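Local coordinates for protein catechol 2,3-dioxygenase (Rhodococcus sp., PDB 2WL9) that probably catalyses the iron-dependent extradiol ring cleavage of catechols by dioxygen, a step in the breakdown of aromatic hydrocarbons, at residues Met30-Asp35 / Leu43-His49. Sequence-based numbering, arbitrary orientation.
Sequences MQVVDD and LRMDRWH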
loop_
_atom_site.group_PDB
_atom_site.type_symbol
_atom_site.label_atom_id
_atom_site.label_comp_id
_atom_site.label_asym_id
_atom_site.label_seq_id
_atom_site.Cartn_x
_atom_site.Cartn_y
_atom_site.Cartn_z
ATOM N N MET C 30 20.043 -7.197 27.624
ATOM C CA MET C 30 18.941 -7.881 28.307
ATOM C C MET C 30 18.615 -7.191 29.624
ATOM O O MET C 30 19.421 -6.429 30.146
ATOM C CB MET C 30 19.280 -9.349 28.546
ATOM C CG MET C 30 19.458 -10.104 27.255
ATOM S SD MET C 30 19.582 -11.875 27.457
ATOM C CE MET C 30 19.718 -12.324 25.731
ATOM N N GLN C 31 17.421 -7.445 30.137
ATOM C CA GLN C 31 16.999 -6.870 31.403
ATOM C C GLN C 31 17.114 -7.909 32.503
ATOM O O GLN C 31 16.574 -9.006 32.383
ATOM C CB GLN C 31 15.557 -6.365 31.319
ATOM C CG GLN C 31 15.094 -5.651 32.585
ATOM C CD GLN C 31 13.684 -5.117 32.482
ATOM O OE1 GLN C 31 13.005 -5.308 31.474
ATOM N NE2 GLN C 31 13.232 -4.449 33.535
ATOM N N VAL C 32 17.827 -7.561 33.569
ATOM C CA VAL C 32 17.921 -8.437 34.732
ATOM C C VAL C 32 16.645 -8.297 35.561
ATOM O O VAL C 32 16.211 -7.182 35.877
ATOM C CB VAL C 32 19.169 -8.128 35.609
ATOM C CG1 VAL C 32 19.139 -8.932 36.888
ATOM C CG2 VAL C 32 20.462 -8.423 34.843
ATOM N N VAL C 33 16.059 -9.443 35.897
ATOM C CA VAL C 33 14.847 -9.515 36.709
ATOM C C VAL C 33 15.127 -10.380 37.945
ATOM O O VAL C 33 15.425 -11.568 37.823
ATOM C CB VAL C 33 13.659 -10.081 35.894
ATOM C CG1 VAL C 33 12.412 -10.230 36.768
ATOM C CG2 VAL C 33 13.360 -9.193 34.680
ATOM N N ASP C 34 15.047 -9.767 39.128
ATOM C CA ASP C 34 15.301 -10.469 40.393
ATOM C C ASP C 34 14.058 -10.445 41.266
ATOM O O ASP C 34 13.701 -9.407 41.828
ATOM C CB ASP C 34 16.485 -9.828 41.132
ATOM C CG ASP C 34 16.965 -10.653 42.326
ATOM O OD1 ASP C 34 16.200 -11.482 42.868
ATOM O OD2 ASP C 34 18.129 -10.450 42.731
ATOM N N ASP C 35 13.413 -11.599 41.390
ATOM C CA ASP C 35 12.178 -11.716 42.155
ATOM C C ASP C 35 12.414 -12.122 43.608
ATOM O O ASP C 35 11.470 -12.442 44.334
ATOM C CB ASP C 35 11.216 -12.679 41.462
ATOM C CG ASP C 35 10.633 -12.095 40.184
ATOM O OD1 ASP C 35 10.503 -10.850 40.092
ATOM O OD2 ASP C 35 10.307 -12.879 39.275
ATOM N N LEU C 43 16.730 -13.339 32.894
ATOM C CA LEU C 43 17.083 -12.374 31.866
ATOM C C LEU C 43 15.874 -12.169 30.971
ATOM O O LEU C 43 15.298 -13.117 30.464
ATOM C CB LEU C 43 18.300 -12.844 31.063
ATOM C CG LEU C 43 19.596 -13.083 31.849
ATOM C CD1 LEU C 43 20.630 -13.819 30.982
ATOM C CD2 LEU C 43 20.176 -11.790 32.407
ATOM N N ARG C 44 15.496 -10.914 30.796
ATOM C CA ARG C 44 14.297 -10.553 30.049
ATOM C C ARG C 44 14.706 -9.883 28.740
ATOM O O ARG C 44 15.651 -9.092 28.719
ATOM C CB ARG C 44 13.459 -9.618 30.925
ATOM C CG ARG C 44 12.215 -9.062 30.290
ATOM C CD ARG C 44 11.480 -8.173 31.273
ATOM N NE ARG C 44 10.100 -7.957 30.857
ATOM C CZ ARG C 44 9.413 -6.837 31.050
ATOM N NH1 ARG C 44 9.978 -5.786 31.637
ATOM N NH2 ARG C 44 8.164 -6.761 30.622
ATOM N N MET C 45 14.009 -10.214 27.649
ATOM C CA MET C 45 14.341 -9.676 26.325
ATOM C C MET C 45 13.187 -8.888 25.701
ATOM O O MET C 45 13.369 -8.211 24.676
ATOM C CB MET C 45 14.729 -10.804 25.360
ATOM C CG MET C 45 15.960 -11.608 25.753
ATOM S SD MET C 45 16.180 -13.031 24.677
ATOM C CE MET C 45 16.555 -12.252 23.103
ATOM N N ASP C 46 12.006 -8.990 26.301
ATOM C CA ASP C 46 10.788 -8.419 25.724
ATOM C C ASP C 46 9.673 -8.344 26.764
ATOM O O ASP C 46 9.952 -8.326 27.958
ATOM C CB ASP C 46 10.345 -9.213 24.481
ATOM C CG ASP C 46 10.021 -10.681 24.783
ATOM O OD1 ASP C 46 10.074 -11.107 25.958
ATOM O OD2 ASP C 46 9.710 -11.421 23.823
ATOM N N ARG C 47 8.423 -8.310 26.303
ATOM C CA ARG C 47 7.247 -8.244 27.182
ATOM C C ARG C 47 7.171 -9.364 28.236
ATOM O O ARG C 47 6.695 -9.139 29.352
ATOM C CB ARG C 47 5.981 -8.315 26.339
ATOM C CG ARG C 47 5.315 -7.002 25.961
ATOM C CD ARG C 47 3.862 -7.304 25.525
ATOM N NE ARG C 47 3.805 -8.594 24.834
ATOM C CZ ARG C 47 2.744 -9.398 24.760
ATOM N NH1 ARG C 47 1.578 -9.075 25.318
ATOM N NH2 ARG C 47 2.857 -10.543 24.110
ATOM N N TRP C 48 7.595 -10.571 27.858
ATOM C CA TRP C 48 7.554 -11.737 28.748
ATOM C C TRP C 48 8.328 -11.464 30.026
ATOM O O TRP C 48 9.360 -10.792 30.000
ATOM C CB TRP C 48 8.190 -12.960 28.082
ATOM C CG TRP C 48 7.434 -13.576 26.939
ATOM C CD1 TRP C 48 6.612 -12.943 26.032
ATOM C CD2 TRP C 48 7.495 -14.949 26.534
ATOM N NE1 TRP C 48 6.124 -13.857 25.122
ATOM C CE2 TRP C 48 6.656 -15.092 25.403
ATOM C CE3 TRP C 48 8.157 -16.083 27.037
ATOM C CZ2 TRP C 48 6.474 -16.326 24.754
ATOM C CZ3 TRP C 48 7.975 -17.309 26.396
ATOM C CH2 TRP C 48 7.138 -17.420 25.266
ATOM N N HIS C 49 7.834 -11.993 31.143
ATOM C CA HIS C 49 8.559 -11.915 32.407
ATOM C C HIS C 49 10.041 -12.234 32.180
ATOM O O HIS C 49 10.919 -11.507 32.668
ATOM C CB HIS C 49 7.953 -12.875 33.434
ATOM C CG HIS C 49 8.747 -12.977 34.698
ATOM N ND1 HIS C 49 9.663 -13.983 34.921
ATOM C CD2 HIS C 49 8.776 -12.191 35.801
ATOM C CE1 HIS C 49 10.218 -13.819 36.108
ATOM N NE2 HIS C 49 9.691 -12.743 36.666
#
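Gln31 and Arg44 form an antiparallel hydrogen-bonded pair, CA to CA 4.8 Å: Gln31 N donates to Arg44 O (2.8 Å, nearly linear at 178°) and Arg44 N to Gln31 O (2.7 Å). The same Gln31 O also receives a CA-H...O contact from Leu43 CA at 3.4 Å. Val32 and Leu43 follow as a non-hydrogen-bonded pair. Beyond Arg44 the chain leaves the sheet through an Asx turn, with Trp48 N donating to Asp46 OD1 (3.2 Å), and folds back so that Arg44 reaches the turn's carbonyls: NE bonds Trp48 O and NH2 bonds Arg47 O, both at 3.1 Å. Arg44 NH1 donates across the pair to Gln31 OE1 (3.1 Å) and to Ser128 O, while OE1 also accepts from His131 N. Val33 CG2 packs on Arg44 CB (3.8 Å). Past it, His49 NE2 donates to Asp35 OD2 (2.7 Å), a carboxylate also salt-bridged to Arg101. On the face holding Val32 and Leu43, their CG2 and CD2 atoms lie 4.2 Å apart, and Met30 SD meets Leu43 CB at 3.9 Å. These strands make a beta hairpin in the N-terminal, vicinal-oxygen-chelate-type domain; strand 31-33 is outermost in its sheet within this chain, and strand 40-44 pairs antiparallel with strand 52-56 on its other side. Val32 and Leu43 touch helix 17-24, whereas Met30 and Met45 pack on Ile215 of strand 210-217, joining the hairpin to the iron-bearing half.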